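Local coordinates for protein RNA 2'-o-ribose methyltransferase (Thermus thermophilus, PDB 1IPA) that probably binds RNA and transfers a methyl group to the 2'-hydroxyl of a ribose, using a deep trefoil knot for its active-site architecture, at residues A144-G149 and D181-H186. Sequence-based numbering, arbitrary orientation.
Sequences AVLVAG and DWIKQH
L146 on strand 144-148 reaches out to the indole of W182 on helix 176-185 with one methyl, CD1. That methyl approaches the six-membered ring obliquely at the CE3-CZ3 side, 3.3 Å from CZ3 and 3.6 Å from CE3 of W182, and the two side chains cross at about a right angle. The leucine CG stands anti to its own carbonyl carbon (chi1 -53°) and CD1 continues the extended chain, which carries this branch across to the helix. On the helix, the CG of W182 is anti to the backbone N (chi1 -176°), swinging the indole toward the strand. I183 adds a looser touch: its CD1 lies 4.5 Å from L146 CD1 and sits in plane at the edge of the W182 ring. Behind the indole, H186, just past the helix, sends ND1 to W182 O (3.2 Å, nearly straight at 174°), with W182 O nearly in the plane of the imidazole. The backbone N of H186 reaches the same oxygen from the opposite face of the carbonyl plane, so two donors grip it. ND1 of H186 also sits over the indole face away from L146 CD1, 3.7 Å above the W182 ring plane and displaced toward its rim. I118 of strand 117-122 touches both L146 and W182, while P112 touches W182 and H186. The contact packs helix 176-185 onto strand 144-148, which lies between strands 117-122 and 171-174 in the parallel sheet. Its chemistry is wholly apolar, so van der Waals packing and exclusion of water are what this small contact contributes.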
loop_
_atom_site.group_PDB
_atom_site.type_symbol
_atom_site.label_atom_id
_atom_site.label_comp_id
_atom_site.label_asym_id
_atom_site.label_seq_id
_atom_site.Cartn_x
_atom_site.Cartn_y
_atom_site.Cartn_z
ATOM N N ALA A 144 -3.266 8.318 7.607
ATOM C CA ALA A 144 -3.992 7.916 6.419
ATOM C C ALA A 144 -3.275 8.323 5.155
ATOM O O ALA A 144 -2.466 9.249 5.153
ATOM C CB ALA A 144 -5.391 8.536 6.429
ATOM N N VAL A 145 -3.583 7.617 4.077
ATOM C CA VAL A 145 -3.012 7.928 2.777
ATOM C C VAL A 145 -4.180 8.189 1.863
ATOM O O VAL A 145 -5.004 7.308 1.628
ATOM C CB VAL A 145 -2.198 6.764 2.193
ATOM C CG1 VAL A 145 -1.753 7.109 0.778
ATOM C CG2 VAL A 145 -0.994 6.486 3.067
ATOM N N LEU A 146 -4.275 9.408 1.362
ATOM C CA LEU A 146 -5.363 9.727 0.470
ATOM C C LEU A 146 -4.801 9.700 -0.931
ATOM O O LEU A 146 -3.914 10.483 -1.273
ATOM C CB LEU A 146 -5.947 11.105 0.795
ATOM C CG LEU A 146 -6.353 11.287 2.255
ATOM C CD1 LEU A 146 -7.008 12.645 2.433
ATOM C CD2 LEU A 146 -7.302 10.165 2.671
ATOM N N VAL A 147 -5.313 8.772 -1.731
ATOM C CA VAL A 147 -4.877 8.625 -3.104
ATOM C C VAL A 147 -5.852 9.314 -4.055
ATOM O O VAL A 147 -7.039 8.968 -4.113
ATOM C CB VAL A 147 -4.773 7.141 -3.490
ATOM C CG1 VAL A 147 -4.324 7.016 -4.941
ATOM C CG2 VAL A 147 -3.795 6.429 -2.553
ATOM N N ALA A 148 -5.347 10.296 -4.792
ATOM C CA ALA A 148 -6.168 11.015 -5.748
ATOM C C ALA A 148 -6.077 10.289 -7.077
ATOM O O ALA A 148 -5.255 10.643 -7.912
ATOM C CB ALA A 148 -5.673 12.451 -5.901
ATOM N N GLY A 149 -6.902 9.259 -7.266
ATOM C CA GLY A 149 -6.878 8.538 -8.527
ATOM C C GLY A 149 -6.994 7.018 -8.548
ATOM O O GLY A 149 -6.111 6.337 -9.085
ATOM N N ASP A 181 -11.561 19.214 -1.989
ATOM C CA ASP A 181 -12.716 19.753 -1.280
ATOM C C ASP A 181 -12.731 19.168 0.123
ATOM O O ASP A 181 -13.150 19.821 1.078
ATOM C CB ASP A 181 -14.017 19.387 -1.996
ATOM C CG ASP A 181 -14.108 19.985 -3.389
ATOM O OD1 ASP A 181 -15.116 19.715 -4.074
ATOM O OD2 ASP A 181 -13.179 20.719 -3.802
ATOM N N TRP A 182 -12.265 17.932 0.248
ATOM C CA TRP A 182 -12.231 17.277 1.550
ATOM C C TRP A 182 -11.260 18.003 2.494
ATOM O O TRP A 182 -11.591 18.286 3.649
ATOM C CB TRP A 182 -11.799 15.817 1.392
ATOM C CG TRP A 182 -11.835 15.048 2.676
ATOM C CD1 TRP A 182 -12.930 14.497 3.267
ATOM C CD2 TRP A 182 -10.733 14.793 3.554
ATOM N NE1 TRP A 182 -12.582 13.917 4.461
ATOM C CE2 TRP A 182 -11.238 14.084 4.663
ATOM C CE3 TRP A 182 -9.366 15.098 3.512
ATOM C CZ2 TRP A 182 -10.426 13.672 5.726
ATOM C CZ3 TRP A 182 -8.557 14.690 4.570
ATOM C CH2 TRP A 182 -9.094 13.984 5.661
ATOM N N ILE A 183 -10.064 18.297 1.988
ATOM C CA ILE A 183 -9.033 18.983 2.767
ATOM C C ILE A 183 -9.605 20.265 3.368
ATOM O O ILE A 183 -9.571 20.467 4.580
ATOM C CB ILE A 183 -7.813 19.374 1.881
ATOM C CG1 ILE A 183 -7.293 18.158 1.113
ATOM C CG2 ILE A 183 -6.707 19.960 2.748
ATOM C CD1 ILE A 183 -6.713 17.089 1.975
ATOM N N LYS A 184 -10.128 21.126 2.501
ATOM C CA LYS A 184 -10.699 22.396 2.930
ATOM C C LYS A 184 -11.892 22.207 3.851
ATOM O O LYS A 184 -12.126 23.014 4.743
ATOM C CB LYS A 184 -11.097 23.226 1.707
ATOM C CG LYS A 184 -9.932 23.443 0.746
ATOM C CD LYS A 184 -8.726 24.025 1.492
ATOM C CE LYS A 184 -7.399 23.602 0.871
ATOM N NZ LYS A 184 -6.277 23.873 1.808
ATOM N N GLN A 185 -12.632 21.127 3.638
ATOM C CA GLN A 185 -13.803 20.826 4.451
ATOM C C GLN A 185 -13.430 20.690 5.927
ATOM O O GLN A 185 -14.226 21.014 6.814
ATOM C CB GLN A 185 -14.454 19.531 3.959
ATOM C CG GLN A 185 -15.847 19.297 4.494
ATOM C CD GLN A 185 -16.748 20.490 4.253
ATOM O OE1 GLN A 185 -16.771 21.053 3.154
ATOM N NE2 GLN A 185 -17.499 20.883 5.276
ATOM N N HIS A 186 -12.217 20.211 6.188
ATOM C CA HIS A 186 -11.759 20.038 7.561
ATOM C C HIS A 186 -10.695 21.048 7.964
ATOM O O HIS A 186 -10.015 20.868 8.977
ATOM C CB HIS A 186 -11.217 18.622 7.773
ATOM C CG HIS A 186 -12.252 17.551 7.633
ATOM N ND1 HIS A 186 -12.740 17.139 6.413
ATOM C CD2 HIS A 186 -12.908 16.821 8.566
ATOM C CE1 HIS A 186 -13.650 16.199 6.597
ATOM N NE2 HIS A 186 -13.771 15.987 7.895
#